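Local structure of acyl-coenzyme A oxidase 3 (Yarrowia lipolytica, 5YS9) at residues A[68-73]-A[86-91]; A[59-64]-A[105-110]; A[561-566]-A[588-593]; A[313-318]-A[364-369]. The protein oxidises acyl-CoA substrates of various chain lengths to trans-2-enoyl-CoA in peroxisomal beta-oxidation, using FAD and passing the electrons to oxygen to give hydrogen peroxide. All coordinates share one frame; numbering follows the deposited sequence.

Overall arrangement
The four contacts run from the N-terminal helical region to the long helices further along the chain. Contact 1, the one partly buried member, ties a loop to helix 78-92 and is nested inside the chain segment closed by contact 2, which joins helices 49-63 and 101-111; L68 of the former touches L62 of the latter. Each of these two rests on an arginine-carboxylate salt bridge beside leucine packing. Contacts 2, 3 and 4 are buried, contact 4 nearest the chain's centre (about 9 Å between centres). Contacts 3 and 4 are nearly antiparallel helix pairs held by phenylalanine, aliphatic and methionine side chains, with no salt bridge between their segments. F315 connects contacts 2 and 4, whereas F566 packs from contact 3 onto A364 and M367 of contact 4.

Contact 1: A[68-73]-A[86-91]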
loop_
_atom_site.group_PDB
_atom_site.type_symbol
_atom_site.label_atom_id
_atom_site.label_comp_id
_atom_site.label_asym_id
_atom_site.label_seq_id
_atom_site.Cartn_x
_atom_site.Cartn_y
_atom_site.Cartn_z
ATOM N N LEU A 68 -13.956 25.144 2.441
ATOM C CA LEU A 68 -13.116 24.005 2.809
ATOM C C LEU A 68 -13.747 22.608 2.862
ATOM O O LEU A 68 -13.040 21.634 2.797
ATOM C CB LEU A 68 -12.365 24.281 4.103
ATOM C CG LEU A 68 -11.488 25.523 4.090
ATOM C CD1 LEU A 68 -10.608 25.565 5.319
ATOM C CD2 LEU A 68 -10.667 25.611 2.828
ATOM N N ASN A 69 -15.058 22.523 2.894
ATOM C CA ASN A 69 -15.720 21.285 3.226
ATOM C C ASN A 69 -15.264 20.125 2.343
ATOM O O ASN A 69 -15.279 20.205 1.134
ATOM C CB ASN A 69 -17.209 21.540 3.061
ATOM C CG ASN A 69 -18.054 20.339 3.338
ATOM O OD1 ASN A 69 -18.229 19.946 4.464
ATOM N ND2 ASN A 69 -18.615 19.775 2.301
ATOM N N VAL A 70 -14.891 19.026 2.978
ATOM C CA VAL A 70 -14.309 17.895 2.297
ATOM C C VAL A 70 -15.334 16.821 2.036
ATOM O O VAL A 70 -15.064 15.899 1.286
ATOM C CB VAL A 70 -13.086 17.337 3.055
ATOM C CG1 VAL A 70 -11.966 18.364 3.002
ATOM C CG2 VAL A 70 -13.430 16.955 4.492
ATOM N N SER A 71 -16.526 16.969 2.590
ATOM C CA SER A 71 -17.547 15.903 2.510
ATOM C C SER A 71 -17.741 15.245 1.090
ATOM O O SER A 71 -17.924 14.039 0.991
ATOM C CB SER A 71 -18.860 16.416 3.053
ATOM O OG SER A 71 -19.907 15.697 2.429
ATOM N N GLY A 72 -17.650 16.026 0.021
ATOM C CA GLY A 72 -17.886 15.515 -1.337
ATOM C C GLY A 72 -16.662 15.365 -2.202
ATOM O O GLY A 72 -16.780 15.175 -3.405
ATOM N N ASP A 73 -15.477 15.407 -1.592
ATOM C CA ASP A 73 -14.234 15.339 -2.343
ATOM C C ASP A 73 -13.970 13.933 -2.938
ATOM O O ASP A 73 -13.222 13.820 -3.907
ATOM C CB ASP A 73 -13.038 15.794 -1.486
ATOM C CG ASP A 73 -13.047 17.287 -1.145
ATOM O OD1 ASP A 73 -14.001 18.012 -1.450
ATOM O OD2 ASP A 73 -12.079 17.754 -0.540
ATOM N N VAL A 86 -7.911 26.167 -5.485
ATOM C CA VAL A 86 -7.639 27.603 -5.539
ATOM C C VAL A 86 -8.614 28.371 -4.672
ATOM O O VAL A 86 -8.204 29.215 -3.901
ATOM C CB VAL A 86 -7.598 28.152 -6.976
ATOM C CG1 VAL A 86 -7.365 29.664 -6.969
ATOM C CG2 VAL A 86 -6.480 27.469 -7.754
ATOM N N ALA A 87 -9.881 28.012 -4.734
ATOM C CA ALA A 87 -10.885 28.640 -3.908
ATOM C C ALA A 87 -10.552 28.387 -2.451
ATOM O O ALA A 87 -10.744 29.235 -1.598
ATOM C CB ALA A 87 -12.250 28.102 -4.250
ATOM N N ARG A 88 -10.067 27.192 -2.180
ATOM C CA ARG A 88 -9.645 26.844 -0.849
ATOM C C ARG A 88 -8.470 27.714 -0.385
ATOM O O ARG A 88 -8.422 28.137 0.745
ATOM C CB ARG A 88 -9.346 25.347 -0.776
ATOM C CG ARG A 88 -10.516 24.505 -0.294
ATOM C CD ARG A 88 -11.180 23.667 -1.371
ATOM N NE ARG A 88 -10.790 22.279 -1.260
ATOM C CZ ARG A 88 -11.609 21.240 -1.166
ATOM N NH1 ARG A 88 -12.911 21.390 -1.185
ATOM N NH2 ARG A 88 -11.102 20.033 -1.061
ATOM N N ILE A 89 -7.533 27.993 -1.278
ATOM C CA ILE A 89 -6.398 28.845 -0.973
ATOM C C ILE A 89 -6.823 30.282 -0.642
ATOM O O ILE A 89 -6.284 30.902 0.255
ATOM C CB ILE A 89 -5.334 28.770 -2.098
ATOM C CG1 ILE A 89 -4.535 27.479 -1.972
ATOM C CG2 ILE A 89 -4.368 29.933 -2.053
ATOM C CD1 ILE A 89 -3.899 27.011 -3.251
ATOM N N ALA A 90 -7.794 30.793 -1.379
ATOM C CA ALA A 90 -8.325 32.131 -1.168
ATOM C C ALA A 90 -8.954 32.264 0.225
ATOM O O ALA A 90 -8.718 33.269 0.911
ATOM C CB ALA A 90 -9.325 32.472 -2.251
ATOM N N ALA A 91 -9.737 31.252 0.630
ATOM C CA ALA A 91 -10.275 31.162 1.992
ATOM C C ALA A 91 -9.177 31.077 3.031
ATOM O O ALA A 91 -9.167 31.877 3.923
ATOM C CB ALA A 91 -11.223 29.987 2.142
#
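The guanidinium of R88 carries the backbone O of L68 over one face, about 4.0 Å above its plane and displaced toward the rim, while the carboxylate of D73 meets its edge. D73 and R88 reach for each other tip to tip. R88 NH2 donates to D73 OD2 at 2.5 Å, with an N-H...O angle of 154°, forming a salt bridge. The acceptor lies almost in the guanidinium plane, but the nitrogen sits out of the carboxylate plane, and the two flat groups are tilted by 31°. The arginine arrives there along a chain bent at chi2 and chi3, which swings its tip from helix 78-92 toward the loop. D73 closes a type I beta turn that starts at V70, its backbone N lying 2.9 Å from V70 O, and this turn presents the carboxylate to the arginine. Loop and helix belong to the N-terminal helical region of the acyl-CoA oxidase fold. Nearer the helix backbone, L68 crosses the arginine stem obliquely, its CD2 branch 3.3 Å from R88 CG and 4.5 Å from A91 CB. R88 NH2 also forms a salt bridge with D115, so two carboxylates share this nitrogen and would be expected to favour the charged arginine. On the flank of helix 78-92 away from the loop, I89 packs against F684 of the second subunit.

Contact 2: A[59-64]-A[105-110]; sequences MTELER and LLRSQL
Charge pairing joins E61 to R107, whose side chains cross at about a right angle. The arginine grips one carboxylate oxygen end-on with two nitrogens: R107 NH2 lies 2.8 Å from E61 OE1 and R107 NH1 lies 3.0 Å from the same atom. Both bonds are bent, with N-H...O angles of 146° and 138°. NH1 uses the anti lone pair of OE1, whereas NH2 comes from above the carboxylate plane; OE1 itself stays close to the guanidinium plane. R107 leaves its helix with CG anti to the backbone N and turns at chi3, bringing its tip to E61. Its NE is taken by D99 in a further salt bridge, which helps to fix the rotation of the guanidinium. Apolar packing fills the neighbouring part of the interface. L62 inserts its two branches differently, CD1 reaching L110 CB at 3.8 Å and CD2 lying 4.0 Å from R107 CG. M59 crosses L110 at about a right angle, with M59 CG 3.9 Å from L110 CD2. The local axes of 59-63 and 105-110 cross at -53°, within helices 49-63 and 101-111 of the N-terminal helical region; F643 of helix 641-644 covers M59 and L62, while F315 of helix 300-330 packs on L110.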
loop_
_atom_site.group_PDB
_atom_site.type_symbol
_atom_site.label_atom_id
_atom_site.label_comp_id
_atom_site.label_asym_id
_atom_site.label_seq_id
_atom_site.Cartn_x
_atom_site.Cartn_y
_atom_site.Cartn_z
ATOM N N MET A 59 -8.904 23.655 14.569
ATOM C CA MET A 59 -9.703 22.605 13.967
ATOM C C MET A 59 -11.112 23.076 13.682
ATOM O O MET A 59 -11.655 22.819 12.631
ATOM C CB MET A 59 -9.740 21.381 14.876
ATOM C CG MET A 59 -8.620 20.390 14.633
ATOM S SD MET A 59 -8.403 19.189 15.945
ATOM C CE MET A 59 -8.771 17.701 15.055
ATOM N N THR A 60 -11.692 23.781 14.636
ATOM C CA THR A 60 -13.021 24.346 14.471
ATOM C C THR A 60 -13.100 25.432 13.396
ATOM O O THR A 60 -14.093 25.551 12.722
ATOM C CB THR A 60 -13.769 24.647 15.801
ATOM O OG1 THR A 60 -14.299 25.967 15.787
ATOM C CG2 THR A 60 -12.896 24.492 16.977
ATOM N N GLU A 61 -12.044 26.213 13.247
ATOM C CA GLU A 61 -11.960 27.205 12.188
ATOM C C GLU A 61 -11.950 26.584 10.804
ATOM O O GLU A 61 -12.522 27.111 9.877
ATOM C CB GLU A 61 -10.729 28.077 12.364
ATOM C CG GLU A 61 -10.956 29.291 13.232
ATOM C CD GLU A 61 -9.684 29.861 13.800
ATOM O OE1 GLU A 61 -8.604 29.491 13.337
ATOM O OE2 GLU A 61 -9.769 30.687 14.708
ATOM N N LEU A 62 -11.253 25.475 10.670
ATOM C CA LEU A 62 -11.194 24.759 9.415
ATOM C C LEU A 62 -12.482 24.069 9.019
ATOM O O LEU A 62 -12.955 24.188 7.906
ATOM C CB LEU A 62 -10.091 23.705 9.490
ATOM C CG LEU A 62 -8.641 24.165 9.562
ATOM C CD1 LEU A 62 -7.756 23.086 10.141
ATOM C CD2 LEU A 62 -8.144 24.564 8.199
ATOM N N GLU A 63 -13.053 23.354 9.964
ATOM C CA GLU A 63 -14.222 22.539 9.712
ATOM C C GLU A 63 -15.468 23.338 9.392
ATOM O O GLU A 63 -16.310 22.918 8.631
ATOM C CB GLU A 63 -14.419 21.520 10.815
ATOM C CG GLU A 63 -15.228 21.987 11.984
ATOM C CD GLU A 63 -15.277 20.944 13.057
ATOM O OE1 GLU A 63 -16.369 20.418 13.305
ATOM O OE2 GLU A 63 -14.234 20.637 13.637
ATOM N N ARG A 64 -15.579 24.478 10.045
ATOM C CA ARG A 64 -16.684 25.383 9.868
ATOM C C ARG A 64 -16.665 26.102 8.535
ATOM O O ARG A 64 -17.676 26.606 8.101
ATOM C CB ARG A 64 -16.748 26.367 11.022
ATOM C CG ARG A 64 -17.344 25.785 12.285
ATOM C CD ARG A 64 -17.452 26.841 13.354
ATOM N NE ARG A 64 -18.154 26.386 14.536
ATOM C CZ ARG A 64 -18.369 27.142 15.597
ATOM N NH1 ARG A 64 -17.932 28.377 15.611
ATOM N NH2 ARG A 64 -19.013 26.662 16.639
ATOM N N LEU A 105 1.759 26.877 10.731
ATOM C CA LEU A 105 2.243 25.507 10.499
ATOM C C LEU A 105 1.194 24.438 10.901
ATOM O O LEU A 105 0.949 23.483 10.160
ATOM C CB LEU A 105 3.556 25.259 11.251
ATOM C CG LEU A 105 4.175 23.859 11.063
ATOM C CD1 LEU A 105 4.538 23.634 9.592
ATOM C CD2 LEU A 105 5.390 23.645 11.951
ATOM N N LEU A 106 0.574 24.653 12.058
ATOM C CA LEU A 106 -0.270 23.687 12.688
ATOM C C LEU A 106 -1.644 23.708 12.003
ATOM O O LEU A 106 -2.252 22.663 11.837
ATOM C CB LEU A 106 -0.333 23.984 14.171
ATOM C CG LEU A 106 -0.323 22.905 15.251
ATOM C CD1 LEU A 106 0.648 21.751 15.028
ATOM C CD2 LEU A 106 -0.029 23.602 16.590
ATOM N N ARG A 107 -2.077 24.867 11.531
ATOM C CA ARG A 107 -3.265 24.940 10.704
ATOM C C ARG A 107 -3.117 24.190 9.385
ATOM O O ARG A 107 -4.019 23.489 8.978
ATOM C CB ARG A 107 -3.637 26.384 10.414
ATOM C CG ARG A 107 -5.020 26.536 9.813
ATOM C CD ARG A 107 -5.229 27.893 9.178
ATOM N NE ARG A 107 -5.302 28.955 10.162
ATOM C CZ ARG A 107 -6.341 29.166 10.940
ATOM N NH1 ARG A 107 -7.398 28.391 10.852
ATOM N NH2 ARG A 107 -6.322 30.145 11.812
ATOM N N SER A 108 -1.978 24.332 8.723
ATOM C CA SER A 108 -1.745 23.593 7.509
ATOM C C SER A 108 -1.569 22.059 7.742
ATOM O O SER A 108 -1.874 21.279 6.866
ATOM C CB SER A 108 -0.646 24.239 6.658
ATOM O OG SER A 108 0.616 23.809 7.049
ATOM N N GLN A 109 -1.172 21.626 8.923
ATOM C CA GLN A 109 -1.008 20.190 9.209
ATOM C C GLN A 109 -2.354 19.534 9.597
ATOM O O GLN A 109 -2.686 18.408 9.209
ATOM C CB GLN A 109 -0.049 19.986 10.387
ATOM C CG GLN A 109 1.443 20.148 10.158
ATOM C CD GLN A 109 2.234 19.885 11.461
ATOM O OE1 GLN A 109 2.021 20.567 12.495
ATOM N NE2 GLN A 109 3.119 18.897 11.428
ATOM N N LEU A 110 -3.099 20.236 10.425
ATOM C CA LEU A 110 -4.461 19.844 10.737
ATOM C C LEU A 110 -5.329 19.683 9.458
ATOM O O LEU A 110 -6.106 18.746 9.361
ATOM C CB LEU A 110 -5.105 20.848 11.699
ATOM C CG LEU A 110 -4.469 20.916 13.103
ATOM C CD1 LEU A 110 -4.915 22.194 13.777
ATOM C CD2 LEU A 110 -4.832 19.690 13.932
#

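Contact 3: A[561-566]-A[588-593]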
loop_
_atom_site.group_PDB
_atom_site.type_symbol
_atom_site.label_atom_id
_atom_site.label_comp_id
_atom_site.label_asym_id
_atom_site.label_seq_id
_atom_site.Cartn_x
_atom_site.Cartn_y
_atom_site.Cartn_z
ATOM N N HIS A 561 14.973 4.508 19.015
ATOM C CA HIS A 561 14.596 5.904 19.305
ATOM C C HIS A 561 13.078 6.145 19.585
ATOM O O HIS A 561 12.727 6.900 20.493
ATOM C CB HIS A 561 15.170 6.895 18.252
ATOM C CG HIS A 561 15.297 8.288 18.784
ATOM N ND1 HIS A 561 16.110 8.600 19.858
ATOM C CD2 HIS A 561 14.659 9.435 18.448
ATOM C CE1 HIS A 561 15.983 9.886 20.142
ATOM N NE2 HIS A 561 15.111 10.415 19.299
ATOM N N LEU A 562 12.191 5.508 18.815
ATOM C CA LEU A 562 10.719 5.523 19.078
ATOM C C LEU A 562 10.359 5.006 20.465
ATOM O O LEU A 562 9.548 5.585 21.140
ATOM C CB LEU A 562 9.957 4.671 18.024
ATOM C CG LEU A 562 9.856 5.281 16.614
ATOM C CD1 LEU A 562 9.713 4.232 15.530
ATOM C CD2 LEU A 562 8.702 6.263 16.576
ATOM N N VAL A 563 10.971 3.891 20.856
ATOM C CA VAL A 563 10.804 3.286 22.180
ATOM C C VAL A 563 11.254 4.275 23.273
ATOM O O VAL A 563 10.547 4.561 24.229
ATOM C CB VAL A 563 11.654 1.985 22.255
ATOM C CG1 VAL A 563 11.757 1.444 23.684
ATOM C CG2 VAL A 563 11.114 0.925 21.292
ATOM N N THR A 564 12.454 4.797 23.115
ATOM C CA THR A 564 13.020 5.720 24.080
ATOM C C THR A 564 12.172 6.966 24.226
ATOM O O THR A 564 11.794 7.336 25.340
ATOM C CB THR A 564 14.477 5.998 23.705
ATOM O OG1 THR A 564 15.204 4.860 24.144
ATOM C CG2 THR A 564 15.033 7.195 24.372
ATOM N N ALA A 565 11.816 7.576 23.105
ATOM C CA ALA A 565 11.021 8.804 23.153
ATOM C C ALA A 565 9.648 8.606 23.776
ATOM O O ALA A 565 9.185 9.479 24.524
ATOM C CB ALA A 565 10.902 9.422 21.780
ATOM N N PHE A 566 9.005 7.462 23.518
ATOM C CA PHE A 566 7.727 7.183 24.176
ATOM C C PHE A 566 7.864 7.203 25.719
ATOM O O PHE A 566 7.189 7.968 26.403
ATOM C CB PHE A 566 7.152 5.838 23.681
ATOM C CG PHE A 566 5.631 5.738 23.699
ATOM C CD1 PHE A 566 4.815 6.611 24.432
ATOM C CD2 PHE A 566 5.016 4.705 23.006
ATOM C CE1 PHE A 566 3.424 6.454 24.448
ATOM C CE2 PHE A 566 3.623 4.546 23.020
ATOM C CZ PHE A 566 2.836 5.410 23.747
ATOM N N LEU A 588 3.145 -2.277 25.021
ATOM C CA LEU A 588 2.611 -3.003 23.844
ATOM C C LEU A 588 3.446 -2.645 22.635
ATOM O O LEU A 588 3.967 -3.529 21.963
ATOM C CB LEU A 588 1.131 -2.694 23.604
ATOM C CG LEU A 588 0.428 -3.419 22.446
ATOM C CD1 LEU A 588 0.646 -4.959 22.418
ATOM C CD2 LEU A 588 -1.051 -3.085 22.485
ATOM N N PHE A 589 3.657 -1.347 22.408
ATOM C CA PHE A 589 4.522 -0.940 21.318
ATOM C C PHE A 589 5.847 -1.707 21.373
ATOM O O PHE A 589 6.244 -2.379 20.404
ATOM C CB PHE A 589 4.756 0.579 21.322
ATOM C CG PHE A 589 5.699 1.034 20.260
ATOM C CD1 PHE A 589 5.384 0.857 18.913
ATOM C CD2 PHE A 589 6.942 1.580 20.591
ATOM C CE1 PHE A 589 6.291 1.238 17.914
ATOM C CE2 PHE A 589 7.835 1.981 19.595
ATOM C CZ PHE A 589 7.503 1.819 18.260
ATOM N N THR A 590 6.484 -1.641 22.531
ATOM C CA THR A 590 7.849 -2.024 22.654
ATOM C C THR A 590 7.996 -3.553 22.577
ATOM O O THR A 590 8.916 -4.074 21.907
ATOM C CB THR A 590 8.467 -1.429 23.941
ATOM O OG1 THR A 590 8.470 0.010 23.880
ATOM C CG2 THR A 590 9.890 -1.912 24.122
ATOM N N LEU A 591 7.090 -4.267 23.248
ATOM C CA LEU A 591 7.119 -5.725 23.235
ATOM C C LEU A 591 6.676 -6.308 21.896
ATOM O O LEU A 591 7.145 -7.368 21.472
ATOM C CB LEU A 591 6.257 -6.238 24.357
ATOM C CG LEU A 591 6.883 -5.939 25.741
ATOM C CD1 LEU A 591 5.847 -5.908 26.831
ATOM C CD2 LEU A 591 7.950 -6.984 26.067
ATOM N N TRP A 592 5.740 -5.621 21.242
ATOM C CA TRP A 592 5.298 -6.013 19.924
ATOM C C TRP A 592 6.504 -5.887 18.958
ATOM O O TRP A 592 6.818 -6.836 18.219
ATOM C CB TRP A 592 4.050 -5.192 19.494
ATOM C CG TRP A 592 3.713 -5.336 18.069
ATOM C CD1 TRP A 592 3.129 -6.405 17.470
ATOM C CD2 TRP A 592 3.973 -4.388 17.047
ATOM N NE1 TRP A 592 2.998 -6.188 16.147
ATOM C CE2 TRP A 592 3.508 -4.956 15.837
ATOM C CE3 TRP A 592 4.577 -3.122 17.023
ATOM C CZ2 TRP A 592 3.613 -4.298 14.591
ATOM C CZ3 TRP A 592 4.698 -2.462 15.771
ATOM C CH2 TRP A 592 4.211 -3.061 14.572
ATOM N N SER A 593 7.199 -4.743 19.036
ATOM C CA SER A 593 8.383 -4.479 18.222
ATOM C C SER A 593 9.469 -5.524 18.395
ATOM O O SER A 593 10.153 -5.861 17.429
ATOM C CB SER A 593 8.979 -3.127 18.573
ATOM O OG SER A 593 8.069 -2.091 18.344
#
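Helices 547-573 and 579-596 run nearly antiparallel here, their local axes 10.1 Å apart at an angle of 160°, with V563 and T590 closest by CA. F589 makes the largest contribution to the packing. Its CG stands anti to the backbone N (chi1 177°), which sends the ring across to the other helix, where F589 CE2 lies 3.8 Å from L562 CB and equally near V563 CG2. F566 lies one helical turn beyond L562 and approaches the same ring, with F589 CD2 at the edge of the F566 ring, 4.4 Å from F566 CD2. This is a helical-hairpin pairing within the C-terminal helical part of the acyl-CoA oxidase, where consecutive long helices lie side by side. V563 turns both methyls to T590 OG1, the two side chains crossing at about a right angle; V563 CG1 is 3.6 Å from T590 OG1, and that hydroxyl is hydrogen-bonded back to A586 O in its own helix. S593 OG rests over one face of F589, toward the rim, bonds to F589 O at 2.8 Å and is also hydrogen-bonded to R559 NE; F589 O accepts the S593 backbone N-H as well. F361 of helix 349-385 meets F589 edge-to-face, while W514 of helix 507-534 packs on V563.

Contact 4: A[313-318]-A[364-369]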
loop_
_atom_site.group_PDB
_atom_site.type_symbol
_atom_site.label_atom_id
_atom_site.label_comp_id
_atom_site.label_asym_id
_atom_site.label_seq_id
_atom_site.Cartn_x
_atom_site.Cartn_y
_atom_site.Cartn_z
ATOM N N SER A 313 2.794 12.254 10.171
ATOM C CA SER A 313 2.537 10.825 10.214
ATOM C C SER A 313 1.548 10.525 11.354
ATOM O O SER A 313 0.628 9.654 11.230
ATOM C CB SER A 313 3.825 10.008 10.339
ATOM O OG SER A 313 4.658 10.172 9.194
ATOM N N PHE A 314 1.717 11.263 12.444
ATOM C CA PHE A 314 0.781 11.171 13.534
ATOM C C PHE A 314 -0.603 11.660 13.146
ATOM O O PHE A 314 -1.609 10.946 13.304
ATOM C CB PHE A 314 1.277 11.957 14.758
ATOM C CG PHE A 314 0.194 12.239 15.746
ATOM C CD1 PHE A 314 -0.296 11.223 16.533
ATOM C CD2 PHE A 314 -0.389 13.507 15.823
ATOM C CE1 PHE A 314 -1.309 11.459 17.447
ATOM C CE2 PHE A 314 -1.422 13.755 16.728
ATOM C CZ PHE A 314 -1.873 12.726 17.548
ATOM N N PHE A 315 -0.633 12.900 12.681
ATOM C CA PHE A 315 -1.848 13.554 12.309
ATOM C C PHE A 315 -2.736 12.777 11.334
ATOM O O PHE A 315 -3.949 12.818 11.477
ATOM C CB PHE A 315 -1.534 14.940 11.744
ATOM C CG PHE A 315 -1.237 15.970 12.802
ATOM C CD1 PHE A 315 -2.180 16.259 13.800
ATOM C CD2 PHE A 315 -0.020 16.651 12.818
ATOM C CE1 PHE A 315 -1.916 17.227 14.758
ATOM C CE2 PHE A 315 0.265 17.610 13.790
ATOM C CZ PHE A 315 -0.682 17.900 14.753
ATOM N N VAL A 316 -2.147 12.084 10.356
ATOM C CA VAL A 316 -2.908 11.234 9.447
ATOM C C VAL A 316 -3.264 9.902 10.092
ATOM O O VAL A 316 -4.389 9.469 9.986
ATOM C CB VAL A 316 -2.197 11.022 8.082
ATOM C CG1 VAL A 316 -2.981 10.075 7.147
ATOM C CG2 VAL A 316 -2.069 12.353 7.402
ATOM N N SER A 317 -2.301 9.238 10.707
ATOM C CA SER A 317 -2.536 7.913 11.251
ATOM C C SER A 317 -3.703 7.823 12.240
ATOM O O SER A 317 -4.462 6.856 12.184
ATOM C CB SER A 317 -1.274 7.362 11.923
ATOM O OG SER A 317 -0.300 7.062 10.954
ATOM N N GLN A 318 -3.807 8.806 13.135
ATOM C CA GLN A 318 -4.835 8.841 14.167
ATOM C C GLN A 318 -6.273 8.758 13.607
ATOM O O GLN A 318 -7.210 8.236 14.257
ATOM C CB GLN A 318 -4.681 10.102 15.024
ATOM C CG GLN A 318 -4.813 11.400 14.235
ATOM C CD GLN A 318 -4.820 12.668 15.085
ATOM O OE1 GLN A 318 -4.851 12.630 16.290
ATOM N NE2 GLN A 318 -4.810 13.792 14.425
ATOM N N ALA A 364 3.269 6.901 19.623
ATOM C CA ALA A 364 4.718 6.907 19.632
ATOM C C ALA A 364 5.305 7.846 18.595
ATOM O O ALA A 364 6.303 8.504 18.837
ATOM C CB ALA A 364 5.248 5.503 19.428
ATOM N N MET A 365 4.697 7.884 17.425
ATOM C CA MET A 365 5.108 8.822 16.411
ATOM C C MET A 365 5.043 10.234 16.978
ATOM O O MET A 365 6.018 10.965 16.912
ATOM C CB MET A 365 4.254 8.724 15.171
ATOM C CG MET A 365 4.620 7.590 14.220
ATOM S SD MET A 365 3.208 7.262 13.148
ATOM C CE MET A 365 4.082 6.275 12.012
ATOM N N LYS A 366 3.923 10.620 17.563
ATOM C CA LYS A 366 3.856 11.969 18.139
ATOM C C LYS A 366 4.966 12.242 19.220
ATOM O O LYS A 366 5.601 13.287 19.204
ATOM C CB LYS A 366 2.432 12.260 18.671
ATOM C CG LYS A 366 2.101 13.714 18.976
ATOM C CD LYS A 366 2.378 14.669 17.790
ATOM C CE LYS A 366 1.770 16.067 18.006
ATOM N NZ LYS A 366 2.163 16.588 19.359
ATOM N N MET A 367 5.226 11.297 20.114
ATOM C CA MET A 367 6.259 11.488 21.134
ATOM C C MET A 367 7.651 11.672 20.520
ATOM O O MET A 367 8.443 12.462 21.028
ATOM C CB MET A 367 6.261 10.323 22.142
ATOM C CG MET A 367 4.983 10.185 22.971
ATOM S SD MET A 367 4.526 11.790 23.635
ATOM C CE MET A 367 3.179 12.368 22.593
ATOM N N ALA A 368 7.935 10.995 19.419
ATOM C CA ALA A 368 9.217 11.195 18.740
ATOM C C ALA A 368 9.333 12.570 18.027
ATOM O O ALA A 368 10.378 13.190 17.995
ATOM C CB ALA A 368 9.483 10.067 17.786
ATOM N N ALA A 369 8.256 13.058 17.472
ATOM C CA ALA A 369 8.202 14.433 17.007
ATOM C C ALA A 369 8.421 15.464 18.110
ATOM O O ALA A 369 9.055 16.478 17.874
ATOM C CB ALA A 369 6.861 14.706 16.322
#
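In the C-alpha1 region of the acyl-CoA oxidase, two long neighbouring helices, 300-330 and 349-385, pass each other nearly antiparallel, with local axes 9.0 Å apart and 163° between their directions. The principal contact is a CH-pi interaction: K366 CB sits over one face of the F314 ring, 3.9 Å from its centroid and only 23° off the normal. From there the aliphatic chain continues along the ring, with K366 CD 3.6 Å from F314 CD2. Bends at chi2 and chi4 let the stem follow the aromatic surface and then lead the amine away. F314 has CG anti to the backbone N (chi1 163°), which lays its ring against helix 349-385. The amine of K366 ends beyond this interface, hydrogen-bonded to L45 O and in a salt bridge with D370, so its buried charge is met from both its own helix and the N-terminal region. Such helix pairing is part of the C-terminal bundle characteristic of the acyl-CoA dehydrogenase and oxidase superfamily. Alongside the aromatic patch, M365 stretches its extended chain across to the serines, its SD 4.0 Å from S313 CB and 4.1 Å from S317 OG. The S317 hydroxyl donates to S313 O at 2.8 Å in the plane of that carbonyl, turning inward to its own helix; S313 OG likewise bonds to M309 O. T418 of helix 391-428 packs on M365, and H46 of helix 38-46 covers F314 and K366.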